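PDB 3R5T: ferric vibriobactin ABC transporter, periplasmic ferric vibriobactin-binding protein from Vibrio cholerae, which binds the iron-loaded siderophore vibriobactin in the periplasm and probably hands it to an ABC transporter of the inner membrane for uptake. Local coordinates for residues P6-N11 against I16-S21; D102-L107 against T113-Y118; N166-H171 against T223-E228; Q188-V193 against N280-R285. One frame throughout, in Å; residues are numbered along the deposited sequence. Where two conformers were deposited one is given.

Contact 1 (P6-N11 against I16-S21). With EDO (1,2-ethanediol), chain E.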
# COMPACT_ATOMS: atom_id res chain seq x y z
N PRO A 6 15.96 4.78 25.76
CA PRO A 6 16.02 4.11 24.46
C PRO A 6 15.08 2.90 24.36
O PRO A 6 14.63 2.36 25.37
CB PRO A 6 17.47 3.64 24.37
CG PRO A 6 18.23 4.57 25.28
CD PRO A 6 17.29 4.83 26.41
N ARG A 7 14.79 2.48 23.14
CA ARG A 7 14.09 1.24 22.90
C ARG A 7 14.68 0.54 21.68
O ARG A 7 15.34 1.17 20.84
CB ARG A 7 12.59 1.47 22.70
CG ARG A 7 12.25 2.35 21.52
CD ARG A 7 10.75 2.58 21.37
NE ARG A 7 10.16 3.24 22.53
CZ ARG A 7 8.86 3.52 22.65
NH1 ARG A 7 8.00 3.17 21.69
NH2 ARG A 7 8.40 4.12 23.75
N THR A 8 14.46 -0.76 21.60
CA THR A 8 14.98 -1.58 20.51
C THR A 8 13.86 -1.88 19.54
O THR A 8 12.75 -2.22 19.94
CB THR A 8 15.53 -2.91 21.04
OG1 THR A 8 16.68 -2.66 21.85
CG2 THR A 8 15.90 -3.83 19.89
N PHE A 9 14.16 -1.72 18.26
CA PHE A 9 13.23 -2.01 17.18
C PHE A 9 13.73 -3.24 16.42
O PHE A 9 14.92 -3.30 16.03
CB PHE A 9 13.14 -0.81 16.23
CG PHE A 9 12.16 -1.00 15.10
CD1 PHE A 9 10.82 -0.68 15.28
CD2 PHE A 9 12.58 -1.52 13.88
CE1 PHE A 9 9.91 -0.86 14.23
CE2 PHE A 9 11.68 -1.71 12.85
CZ PHE A 9 10.34 -1.39 13.03
N GLN A 10 12.84 -4.20 16.19
CA GLN A 10 13.17 -5.38 15.42
C GLN A 10 12.94 -5.16 13.93
O GLN A 10 11.80 -4.95 13.49
CB GLN A 10 12.38 -6.59 15.92
CG GLN A 10 12.75 -7.02 17.35
CD GLN A 10 11.90 -8.16 17.86
OE1 GLN A 10 10.69 -8.20 17.64
NE2 GLN A 10 12.53 -9.10 18.57
N ASN A 11 14.03 -5.17 13.17
CA ASN A 11 14.00 -4.95 11.73
C ASN A 11 13.58 -6.20 10.96
O ASN A 11 13.70 -7.32 11.46
CB ASN A 11 15.38 -4.49 11.25
CG ASN A 11 15.79 -3.16 11.84
OD1 ASN A 11 15.03 -2.19 11.80
ND2 ASN A 11 16.98 -3.11 12.42
N ILE A 16 18.49 -5.67 14.75
CA ILE A 16 17.83 -4.73 15.65
C ILE A 16 18.46 -3.34 15.54
O ILE A 16 19.62 -3.19 15.16
CB ILE A 16 17.84 -5.19 17.12
CG1 ILE A 16 19.27 -5.35 17.65
CG2 ILE A 16 17.05 -6.48 17.26
CD1 ILE A 16 19.35 -5.61 19.16
N THR A 17 17.67 -2.33 15.87
CA THR A 17 18.16 -0.96 15.92
C THR A 17 17.75 -0.34 17.23
O THR A 17 16.58 -0.38 17.60
CB THR A 17 17.57 -0.09 14.77
OG1 THR A 17 18.03 -0.61 13.52
CG2 THR A 17 17.99 1.37 14.91
N THR A 18 18.71 0.21 17.96
CA THR A 18 18.38 0.94 19.16
C THR A 18 18.07 2.39 18.81
O THR A 18 18.87 3.10 18.19
CB THR A 18 19.49 0.85 20.21
OG1 THR A 18 19.65 -0.52 20.59
CG2 THR A 18 19.15 1.67 21.45
N ILE A 19 16.87 2.81 19.18
CA ILE A 19 16.47 4.18 19.01
C ILE A 19 16.63 4.89 20.34
O ILE A 19 15.90 4.63 21.30
CB ILE A 19 15.02 4.25 18.49
CG1 ILE A 19 14.86 3.38 17.24
CG2 ILE A 19 14.63 5.68 18.21
CD1 ILE A 19 13.43 3.28 16.75
N PRO A 20 17.62 5.78 20.42
CA PRO A 20 18.06 6.37 21.70
C PRO A 20 17.04 7.30 22.32
O PRO A 20 16.92 7.38 23.55
CB PRO A 20 19.32 7.16 21.30
CG PRO A 20 19.73 6.61 19.98
CD PRO A 20 18.49 6.16 19.30
N SER A 21 16.30 8.02 21.48
CA SER A 21 15.35 9.02 21.92
C SER A 21 14.13 9.02 21.00
O SER A 21 14.24 8.62 19.83
CB SER A 21 16.01 10.40 21.90
OG SER A 21 16.70 10.61 20.67
C1 EDO E . 9.13 -2.40 18.24
O1 EDO E . 10.10 -1.53 18.85
C2 EDO E . 9.81 -3.32 17.22
O2 EDO E . 10.58 -4.33 17.88
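Asn11, just past the end of its strand, reaches across to the partner strand and donates an N-H from ND2 to Thr17 OG1, 2.9 Å away, in a nearly straight bond (175°) that lies in the plane of the amide. The motif is a two-stranded antiparallel beta hairpin, strands 7-10 and 16-19. Arg7 with Ile19 and Phe9 with Thr17 are its hydrogen-bonded pairs; of their four bonds, the one from Ile19 N to Arg7 O (2.8 Å) meets the carbonyl almost head-on.

On the exposed face, with Thr8, Gln10, Ile16 and Thr18, methyl CG2 of Thr8 lies 3.6 Å from Ile16 CB. On the face of Arg7, Phe9, Thr17 and Ile19, Phe9 has CG anti to the backbone N (chi1 -178°), which carries its ring away from the partner strand toward Ile114, Val116 and helix 123-134; Ile19 CD1 packs on Phe9 CB at 4.1 Å. Thr17 OG1 is also bonded to Thr113 O, and Asn11 OD1 to Leu115 N, tying the hairpin to strand 113-116. A 1,2-ethanediol bridges two backbone groups at the outer edge of strand 7-10: O1 donates to Thr8 O, and O2 accepts from Gln10 N at 2.8 Å.

Contact 2 (D102-L107 against T113-Y118). With MOH (methanol), chain D.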
# COMPACT_ATOMS: atom_id res chain seq x y z
N ASP A 102 20.16 -2.12 0.74
CA ASP A 102 21.61 -2.29 0.63
C ASP A 102 22.41 -1.07 1.10
O ASP A 102 23.62 -1.16 1.30
CB ASP A 102 22.01 -2.65 -0.80
CG ASP A 102 21.55 -4.03 -1.20
OD1 ASP A 102 21.11 -4.79 -0.31
OD2 ASP A 102 21.63 -4.36 -2.40
N GLN A 103 21.73 0.05 1.28
CA GLN A 103 22.36 1.28 1.75
C GLN A 103 22.26 1.46 3.26
O GLN A 103 22.70 2.48 3.80
CB GLN A 103 21.75 2.49 1.03
CG GLN A 103 22.14 2.59 -0.45
CD GLN A 103 21.43 1.58 -1.32
OE1 GLN A 103 20.21 1.47 -1.29
NE2 GLN A 103 22.20 0.83 -2.12
N ILE A 104 21.71 0.47 3.95
CA ILE A 104 21.54 0.61 5.41
C ILE A 104 22.82 0.96 6.19
O ILE A 104 22.80 1.88 7.01
CB ILE A 104 20.78 -0.58 6.01
CG1 ILE A 104 19.31 -0.45 5.63
CG2 ILE A 104 20.90 -0.57 7.52
CD1 ILE A 104 18.44 -1.62 6.05
N PRO A 105 23.94 0.28 5.92
CA PRO A 105 25.16 0.63 6.65
C PRO A 105 25.58 2.10 6.46
O PRO A 105 26.06 2.72 7.41
CB PRO A 105 26.20 -0.32 6.05
CG PRO A 105 25.40 -1.51 5.62
CD PRO A 105 24.14 -0.90 5.06
N LEU A 106 25.40 2.64 5.26
CA LEU A 106 25.74 4.05 5.04
C LEU A 106 24.77 4.96 5.79
O LEU A 106 25.17 5.97 6.36
CB LEU A 106 25.77 4.38 3.54
CG LEU A 106 26.93 3.77 2.76
CD1 LEU A 106 26.67 3.78 1.25
CD2 LEU A 106 28.21 4.52 3.10
N LEU A 107 23.49 4.58 5.81
CA LEU A 107 22.47 5.40 6.46
C LEU A 107 22.59 5.36 7.98
O LEU A 107 22.41 6.37 8.66
CB LEU A 107 21.08 4.95 6.01
CG LEU A 107 20.77 5.18 4.52
CD1 LEU A 107 19.58 4.35 4.09
CD2 LEU A 107 20.54 6.66 4.24
N THR A 113 18.61 3.71 11.92
CA THR A 113 17.95 3.31 10.68
C THR A 113 17.18 2.01 10.89
O THR A 113 17.73 1.04 11.39
CB THR A 113 19.00 3.17 9.56
OG1 THR A 113 19.63 4.44 9.36
CG2 THR A 113 18.38 2.73 8.24
N ILE A 114 15.90 2.03 10.53
CA ILE A 114 15.04 0.85 10.68
C ILE A 114 14.53 0.33 9.34
O ILE A 114 14.45 1.08 8.35
CB ILE A 114 13.87 1.11 11.66
CG1 ILE A 114 12.89 2.17 11.10
CG2 ILE A 114 14.43 1.45 13.05
CD1 ILE A 114 11.57 2.25 11.91
N LEU A 115 14.20 -0.95 9.31
CA LEU A 115 13.85 -1.66 8.08
C LEU A 115 12.52 -2.41 8.29
O LEU A 115 12.41 -3.26 9.19
CB LEU A 115 14.97 -2.64 7.75
CG LEU A 115 14.81 -3.61 6.58
CD1 LEU A 115 14.67 -2.86 5.27
CD2 LEU A 115 15.97 -4.59 6.52
N VAL A 116 11.54 -2.09 7.45
CA VAL A 116 10.19 -2.64 7.52
C VAL A 116 9.80 -3.21 6.16
O VAL A 116 10.28 -2.77 5.12
CB VAL A 116 9.15 -1.58 7.98
CG1 VAL A 116 9.48 -1.10 9.39
CG2 VAL A 116 9.09 -0.41 6.99
N ASP A 117 8.94 -4.22 6.18
CA ASP A 117 8.43 -4.81 4.96
C ASP A 117 6.95 -4.52 4.87
O ASP A 117 6.16 -5.00 5.69
CB ASP A 117 8.69 -6.31 4.95
CG ASP A 117 8.34 -6.96 3.62
OD1 ASP A 117 7.80 -6.27 2.72
OD2 ASP A 117 8.62 -8.17 3.48
N TYR A 118 6.56 -3.70 3.90
CA TYR A 118 5.17 -3.34 3.72
C TYR A 118 4.42 -4.32 2.83
O TYR A 118 3.21 -4.20 2.64
CB TYR A 118 5.03 -1.93 3.17
CG TYR A 118 5.76 -1.70 1.86
CD1 TYR A 118 5.35 -2.34 0.70
CD2 TYR A 118 6.83 -0.82 1.79
CE1 TYR A 118 6.01 -2.13 -0.52
CE2 TYR A 118 7.49 -0.60 0.60
CZ TYR A 118 7.09 -1.24 -0.57
OH TYR A 118 7.76 -0.99 -1.76
C MOH D . 8.86 -6.10 8.80
O MOH D . 7.96 -5.00 8.66
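Ile104 and Leu115 meet at about a right angle, the end of the isoleucine driven against the flank of the leucine. They join helix 104-108 to strand 113-116 within a beta-alpha-beta unit that starts at strand 89-93, the last such unit of the five-stranded parallel sheet. Ile104 CD1 does the touching: it sits 3.9 Å from Leu115 CD2 and 4.0 Å from both CB and CD1, so a single methyl rests on the whole branched side chain. Its extended CG1-CD1 arm (chi2 175°) brings it there, while the other branch, CG2, stays 4.2 Å from Thr113 CG2. Leu115 turns its CG anti to the backbone N (chi1 174°) and also packs on Val92 of the neighbouring strand.

Nearer the connection between helix and strand, Thr113 faces the backbone of Leu107 rather than the end of its side chain. Its methyl CG2 lies 4.1 Å from Leu107 CB, and its OG1 comes within 3.4 Å of Leu107 C without a hydrogen bond to that residue, being bonded instead to Ala111 O. No hydrogen bond joins the segments; the side-chain packing of Ile104 on Leu115 is apolar.

Farther along, the chain leaves the sheet for the siderophore site, where Tyr118 touches the bound vibriobactin and Tyr118 OH is bonded to Asp98 and Arg269. Beside the end of the strand a methanol, probably from the crystallisation liquor and also held by Gln129 OE1, accepts a nearly straight bond from Asp117 N, with its O 2.8 Å from that nitrogen.

Contact 3 (N166-H171 against T223-E228). With VBN ((4S,5R)-N-{3-[(2,3-dihydroxybenzoyl)amino]propyl}-2-(2,3-dihydroxyphenyl)-N-[3-({[(4S,5R)-2-(2,3-dihydroxyphenyl)-5-met hyl-4,5-dihydro-1,3-oxazol-4-yl]carbonyl}amino)propyl]-5-methyl-4,5-dihydro-1,3-oxazole-4-carboxamide), chain B.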
# COMPACT_ATOMS: atom_id res chain seq x y z
N ASN A 166 -11.02 -11.08 -7.60
CA ASN A 166 -9.56 -10.99 -7.63
C ASN A 166 -9.12 -9.54 -7.79
O ASN A 166 -9.92 -8.67 -8.12
CB ASN A 166 -8.94 -11.88 -8.73
CG ASN A 166 -9.62 -11.73 -10.05
OD1 ASN A 166 -9.83 -10.62 -10.54
ND2 ASN A 166 -9.99 -12.87 -10.65
N ILE A 167 -7.85 -9.28 -7.51
CA ILE A 167 -7.28 -7.95 -7.64
C ILE A 167 -6.07 -8.07 -8.55
O ILE A 167 -5.14 -8.83 -8.26
CB ILE A 167 -6.84 -7.38 -6.28
CG1 ILE A 167 -8.03 -7.35 -5.32
CG2 ILE A 167 -6.24 -5.98 -6.46
CD1 ILE A 167 -7.63 -7.04 -3.87
N VAL A 168 -6.07 -7.32 -9.64
CA VAL A 168 -5.09 -7.51 -10.69
C VAL A 168 -4.33 -6.22 -10.99
O VAL A 168 -4.92 -5.14 -11.03
CB VAL A 168 -5.79 -7.97 -11.99
CG1 VAL A 168 -4.80 -8.05 -13.16
CG2 VAL A 168 -6.51 -9.31 -11.79
N SER A 169 -3.03 -6.36 -11.21
CA SER A 169 -2.21 -5.31 -11.82
C SER A 169 -2.00 -5.69 -13.28
O SER A 169 -1.28 -6.63 -13.58
CB SER A 169 -0.88 -5.17 -11.09
OG SER A 169 -0.11 -4.12 -11.65
N TYR A 170 -2.65 -4.96 -14.17
CA TYR A 170 -2.71 -5.34 -15.59
C TYR A 170 -1.81 -4.52 -16.47
O TYR A 170 -1.80 -3.29 -16.39
CB TYR A 170 -4.16 -5.20 -16.07
CG TYR A 170 -4.40 -5.53 -17.52
CD1 TYR A 170 -4.37 -6.84 -17.98
CD2 TYR A 170 -4.72 -4.53 -18.44
CE1 TYR A 170 -4.63 -7.15 -19.31
CE2 TYR A 170 -4.99 -4.83 -19.78
CZ TYR A 170 -4.92 -6.13 -20.21
OH TYR A 170 -5.19 -6.43 -21.54
N HIS A 171 -1.05 -5.21 -17.31
CA HIS A 171 -0.17 -4.56 -18.28
C HIS A 171 -0.31 -5.10 -19.69
O HIS A 171 0.46 -4.73 -20.55
CB HIS A 171 1.29 -4.64 -17.84
CG HIS A 171 1.54 -3.96 -16.54
ND1 HIS A 171 1.57 -2.59 -16.41
CD2 HIS A 171 1.74 -4.46 -15.30
CE1 HIS A 171 1.79 -2.27 -15.15
NE2 HIS A 171 1.89 -3.38 -14.45
N THR A 223 -6.00 -15.78 -17.92
CA THR A 223 -7.17 -16.48 -18.45
C THR A 223 -7.71 -17.53 -17.49
O THR A 223 -8.82 -17.99 -17.66
CB THR A 223 -6.89 -17.19 -19.79
OG1 THR A 223 -5.96 -18.26 -19.58
CG2 THR A 223 -6.35 -16.21 -20.83
N GLN A 224 -6.91 -17.89 -16.48
CA GLN A 224 -7.28 -18.96 -15.56
C GLN A 224 -7.96 -18.46 -14.29
O GLN A 224 -8.39 -19.26 -13.45
CB GLN A 224 -6.06 -19.81 -15.21
CG GLN A 224 -5.44 -20.47 -16.44
CD GLN A 224 -4.14 -21.21 -16.14
OE1 GLN A 224 -3.14 -20.61 -15.78
NE2 GLN A 224 -4.16 -22.53 -16.31
N LEU A 225 -8.08 -17.14 -14.15
CA LEU A 225 -8.73 -16.57 -12.97
C LEU A 225 -10.22 -16.93 -12.94
O LEU A 225 -10.91 -16.89 -13.96
CB LEU A 225 -8.52 -15.05 -12.92
CG LEU A 225 -7.07 -14.62 -12.70
CD1 LEU A 225 -6.90 -13.12 -12.96
CD2 LEU A 225 -6.63 -14.98 -11.30
N GLN A 226 -10.72 -17.31 -11.77
CA GLN A 226 -12.09 -17.82 -11.70
C GLN A 226 -13.11 -16.87 -11.07
O GLN A 226 -14.32 -17.09 -11.19
CB GLN A 226 -12.13 -19.17 -10.99
CG GLN A 226 -11.30 -20.27 -11.66
CD GLN A 226 -11.96 -20.87 -12.90
OE1 GLN A 226 -11.66 -22.01 -13.28
NE2 GLN A 226 -12.85 -20.12 -13.52
N ALA A 227 -12.64 -15.83 -10.40
CA ALA A 227 -13.56 -14.96 -9.67
C ALA A 227 -14.54 -14.24 -10.59
O ALA A 227 -14.24 -13.88 -11.74
CB ALA A 227 -12.80 -13.97 -8.79
N GLU A 228 -15.73 -14.02 -10.04
CA GLU A 228 -16.83 -13.39 -10.74
C GLU A 228 -16.66 -11.88 -10.84
O GLU A 228 -17.37 -11.22 -11.60
CB GLU A 228 -18.14 -13.70 -10.02
CG GLU A 228 -18.49 -15.18 -9.98
CD GLU A 228 -18.10 -15.91 -8.69
OE1 GLU A 228 -17.09 -15.55 -8.03
OE2 GLU A 228 -18.82 -16.87 -8.34
C VBN B . 7.55 -2.30 -11.79
N VBN B . 8.41 -2.04 -9.42
O VBN B . 7.62 -3.48 -11.75
CA VBN B . 8.21 -1.43 -10.72
CB VBN B . 9.67 -0.98 -11.08
CAB VBN B . 3.38 4.86 -9.43
OAC VBN B . 2.51 -4.56 -11.92
OAD VBN B . 6.91 2.89 -11.59
OAF VBN B . 5.24 -2.97 -6.79
OAG VBN B . 8.95 -5.58 -5.60
OAH VBN B . 7.73 -1.32 -6.25
OAI VBN B . 5.49 -2.93 -9.44
OAJ VBN B . 8.03 -3.85 -7.49
OAK VBN B . 6.42 -0.16 -8.33
CAL VBN B . 2.11 -4.78 -7.76
CAM VBN B . 12.09 -4.56 -7.33
CAN VBN B . 7.47 2.19 -5.07
CAO VBN B . 3.12 -4.19 -6.93
CAP VBN B . 11.21 -5.20 -6.41
CAQ VBN B . 7.77 0.79 -5.06
CAR VBN B . 2.23 -4.77 -9.19
CAS VBN B . 11.58 -3.69 -8.31
CAT VBN B . 6.84 2.79 -6.20
CAU VBN B . 5.22 -2.97 -14.17
CAV VBN B . 6.10 0.41 -14.17
CAW VBN B . 4.93 -4.21 -13.31
CAX VBN B . 5.86 1.93 -14.09
CAY VBN B . 6.66 -2.45 -14.12
CAZ VBN B . 6.98 -0.16 -13.05
NBB VBN B . 4.74 -4.00 -11.88
NBC VBN B . 5.07 2.27 -12.91
NBD VBN B . 5.14 1.85 -9.41
OBF VBN B . 5.52 3.95 -8.45
CBG VBN B . 3.45 -4.23 -11.28
CBH VBN B . 5.73 2.73 -11.68
CBJ VBN B . 9.68 -2.70 -9.51
CBK VBN B . 4.25 -3.58 -7.54
CBL VBN B . 9.82 -4.97 -6.48
CBM VBN B . 7.44 0.03 -6.17
CBN VBN B . 4.38 -3.57 -8.90
CBO VBN B . 9.36 -4.15 -7.42
CBP VBN B . 6.84 0.61 -7.26
CBQ VBN B . 3.32 -4.19 -9.76
CBR VBN B . 10.27 -3.47 -8.35
CBS VBN B . 6.50 2.04 -7.26
CBU VBN B . 4.74 4.23 -9.69
CBW VBN B . 5.95 2.62 -8.53
CBX VBN B . 4.82 2.82 -10.46
NBY VBN B . 7.01 -1.63 -12.96
OG1 VBN B . 10.53 -1.99 -10.40
CG2 VBN B . 10.03 0.49 -10.92
O HOH W 1 -11.87 -13.47 -13.05
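Asn166 packs closely against the loop 223-228: its ND2 lies 3.5 Å from Leu225 CB and also 3.5 Å from Ala227 CB, held between the two side chains. CG stands between the backbone N and the carbonyl carbon (chi1 47°), which turns the amide toward the loop. This buried amide is well provided for. OD1 is bonded to Thr230 OG1, and ND2 to Glu198 OE1, which also accepts from Ala227 N and so ties loop and strand to one carboxylate. On the water-linked side of this end, a water accepts from Asn166 ND2 at 3.1 Å and donates to Ala227 O at 2.7 Å; no direct hydrogen bond joins the segments.

Farther along the strand the packing is looser, Val168 CG2 touching Leu225 CD1 at 4.0 Å.

Beyond the contact the strand runs into the ligand pocket. Vibriobactin OAC takes a bond from Ser169 OG (2.7 Å) and another from His171 NE2 (2.9 Å), lying in plane at the edge of the imidazole, while ligand carbon CAU lies over a ring face. Ser169 and His171 supply one lobe's share of the cleft between two lobes in which a periplasmic binding protein holds its ligand.

Contact 4 (Q188-V193 against N280-R285)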
# COMPACT_ATOMS: atom_id res chain seq x y z
N GLN A 188 -6.39 -7.59 1.97
CA GLN A 188 -6.92 -7.51 3.33
C GLN A 188 -7.89 -6.33 3.48
O GLN A 188 -8.88 -6.44 4.19
CB GLN A 188 -5.78 -7.48 4.36
CG GLN A 188 -4.91 -8.75 4.30
CD GLN A 188 -4.05 -8.96 5.54
OE1 GLN A 188 -4.57 -9.24 6.63
NE2 GLN A 188 -2.72 -8.86 5.38
N LEU A 189 -7.61 -5.23 2.79
CA LEU A 189 -8.54 -4.10 2.80
C LEU A 189 -9.90 -4.51 2.25
O LEU A 189 -10.95 -4.27 2.87
CB LEU A 189 -7.97 -2.93 1.99
CG LEU A 189 -8.94 -1.75 1.80
CD1 LEU A 189 -9.25 -1.04 3.11
CD2 LEU A 189 -8.36 -0.75 0.84
N LEU A 190 -9.91 -5.18 1.10
CA LEU A 190 -11.19 -5.60 0.53
C LEU A 190 -11.91 -6.64 1.40
O LEU A 190 -13.13 -6.59 1.57
CB LEU A 190 -11.02 -6.09 -0.91
CG LEU A 190 -11.30 -5.04 -2.00
CD1 LEU A 190 -10.68 -3.69 -1.72
CD2 LEU A 190 -10.91 -5.57 -3.37
N GLN A 191 -11.14 -7.58 1.95
CA GLN A 191 -11.69 -8.59 2.86
C GLN A 191 -12.43 -7.93 4.02
O GLN A 191 -13.47 -8.43 4.47
CB GLN A 191 -10.58 -9.46 3.43
CG GLN A 191 -9.87 -10.37 2.45
CD GLN A 191 -8.61 -10.96 3.06
OE1 GLN A 191 -8.55 -11.23 4.26
NE2 GLN A 191 -7.58 -11.15 2.23
N SER A 192 -11.87 -6.82 4.51
CA SER A 192 -12.43 -6.14 5.69
C SER A 192 -13.82 -5.56 5.48
O SER A 192 -14.56 -5.36 6.45
CB SER A 192 -11.48 -5.07 6.23
OG SER A 192 -11.49 -3.90 5.43
N VAL A 193 -14.19 -5.29 4.23
CA VAL A 193 -15.55 -4.86 3.94
C VAL A 193 -16.40 -5.96 3.30
O VAL A 193 -17.42 -5.67 2.67
CB VAL A 193 -15.58 -3.59 3.09
CG1 VAL A 193 -14.96 -2.43 3.88
CG2 VAL A 193 -14.85 -3.80 1.76
N ASN A 280 -14.54 4.44 -0.37
CA ASN A 280 -15.53 5.38 -0.91
C ASN A 280 -16.05 4.90 -2.26
O ASN A 280 -17.24 4.99 -2.53
CB ASN A 280 -14.94 6.79 -1.05
CG ASN A 280 -14.84 7.54 0.27
OD1 ASN A 280 -15.38 7.12 1.30
ND2 ASN A 280 -14.13 8.67 0.25
N SER A 281 -15.16 4.38 -3.10
CA SER A 281 -15.57 3.92 -4.43
C SER A 281 -16.50 2.72 -4.32
O SER A 281 -17.43 2.56 -5.12
CB SER A 281 -14.36 3.61 -5.33
OG SER A 281 -13.79 2.34 -5.05
N LEU A 282 -16.26 1.88 -3.32
CA LEU A 282 -17.10 0.71 -3.12
C LEU A 282 -18.50 1.11 -2.64
O LEU A 282 -19.50 0.54 -3.08
CB LEU A 282 -16.45 -0.26 -2.14
CG LEU A 282 -15.11 -0.85 -2.61
CD1 LEU A 282 -14.64 -1.83 -1.57
CD2 LEU A 282 -15.24 -1.53 -3.97
N LEU A 283 -18.56 2.12 -1.77
CA LEU A 283 -19.84 2.66 -1.30
C LEU A 283 -20.65 3.21 -2.46
O LEU A 283 -21.86 2.95 -2.57
CB LEU A 283 -19.62 3.76 -0.26
CG LEU A 283 -19.29 3.31 1.16
CD1 LEU A 283 -18.75 4.47 2.00
CD2 LEU A 283 -20.52 2.71 1.82
N ARG A 284 -20.01 3.99 -3.31
CA ARG A 284 -20.69 4.60 -4.44
C ARG A 284 -21.27 3.56 -5.39
O ARG A 284 -22.37 3.74 -5.92
CB ARG A 284 -19.74 5.53 -5.21
CG ARG A 284 -19.45 6.85 -4.52
CD ARG A 284 -18.52 7.73 -5.35
NE ARG A 284 -17.81 8.66 -4.49
CZ ARG A 284 -16.50 8.62 -4.24
NH1 ARG A 284 -15.73 7.70 -4.81
NH2 ARG A 284 -15.97 9.52 -3.43
N ARG A 285 -20.53 2.48 -5.63
CA ARG A 285 -21.00 1.48 -6.58
C ARG A 285 -21.92 0.43 -5.98
O ARG A 285 -22.87 -0.00 -6.63
CB ARG A 285 -19.86 0.79 -7.34
CG ARG A 285 -20.41 -0.14 -8.42
CD ARG A 285 -19.33 -0.73 -9.31
NE ARG A 285 -18.95 0.15 -10.41
CZ ARG A 285 -19.57 0.24 -11.59
NH1 ARG A 285 -20.65 -0.47 -11.86
NH2 ARG A 285 -19.09 1.07 -12.50
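Helix 185-192 reaches its C-terminal end beside the C-terminal half of helix 272-286, and the backbones stay well apart, the nearest CA atoms, those of Val193 and Leu282, being 9.1 Å from each other. The gap is bridged by side chains alone in a small helix-helix contact of the lobe built on the mixed five-stranded sheet that holds strands 165-169 and 260-264.

Leu282 is the hub. It points at the other helix end, with CG anti to its carbonyl carbon (chi1 -63°) and the chain extended beyond (chi2 -177°), and so presents CD1 as its foremost atom. Val193, near the C-terminal end of helix 185-192, meets this methyl with CG2 at 3.9 Å, the two side chains passing at a slant. Leu190, one turn earlier, brings its CD1 to 4.4 Å from the same methyl, a looser touch. It leaves its backbone alongside the partner rather than at it, and only the end of the side chain comes nearer. One methyl of Leu282 thus serves both partners.

The packing continues outside the two segments: Leu189 and Val193 lie on Ile279 of helix 272-286, and Leu190 also touches Leu263 of strand 260-264. The contact itself is purely apolar, with the side chain of Leu190 about 14 Å from the bound siderophore. Close by, Ser192 turns its hydroxyl back on its own backbone, OG donating to Leu189 O at 2.6 Å.

In the fold
Contacts 1 and 2 belong to one side of the molecule and touch: the hairpin of contact 1 is bonded to strand 113-116 of contact 2. Contacts 3 and 4 lie on the opposite side of the chain's centre and meet through Ile167 and Leu190. Contact 1 is the partly exposed one and relies on backbone hydrogen bonds and one side-chain bond, whereas the other three are buried and have no direct hydrogen bond across their segments. Contacts 2 and 4 are mainly apolar packing of a helix on a strand and on a helix; contact 3 adds a water-linked amide. The chain of contacts 2 and 3 runs on to the vibriobactin pocket from either lobe.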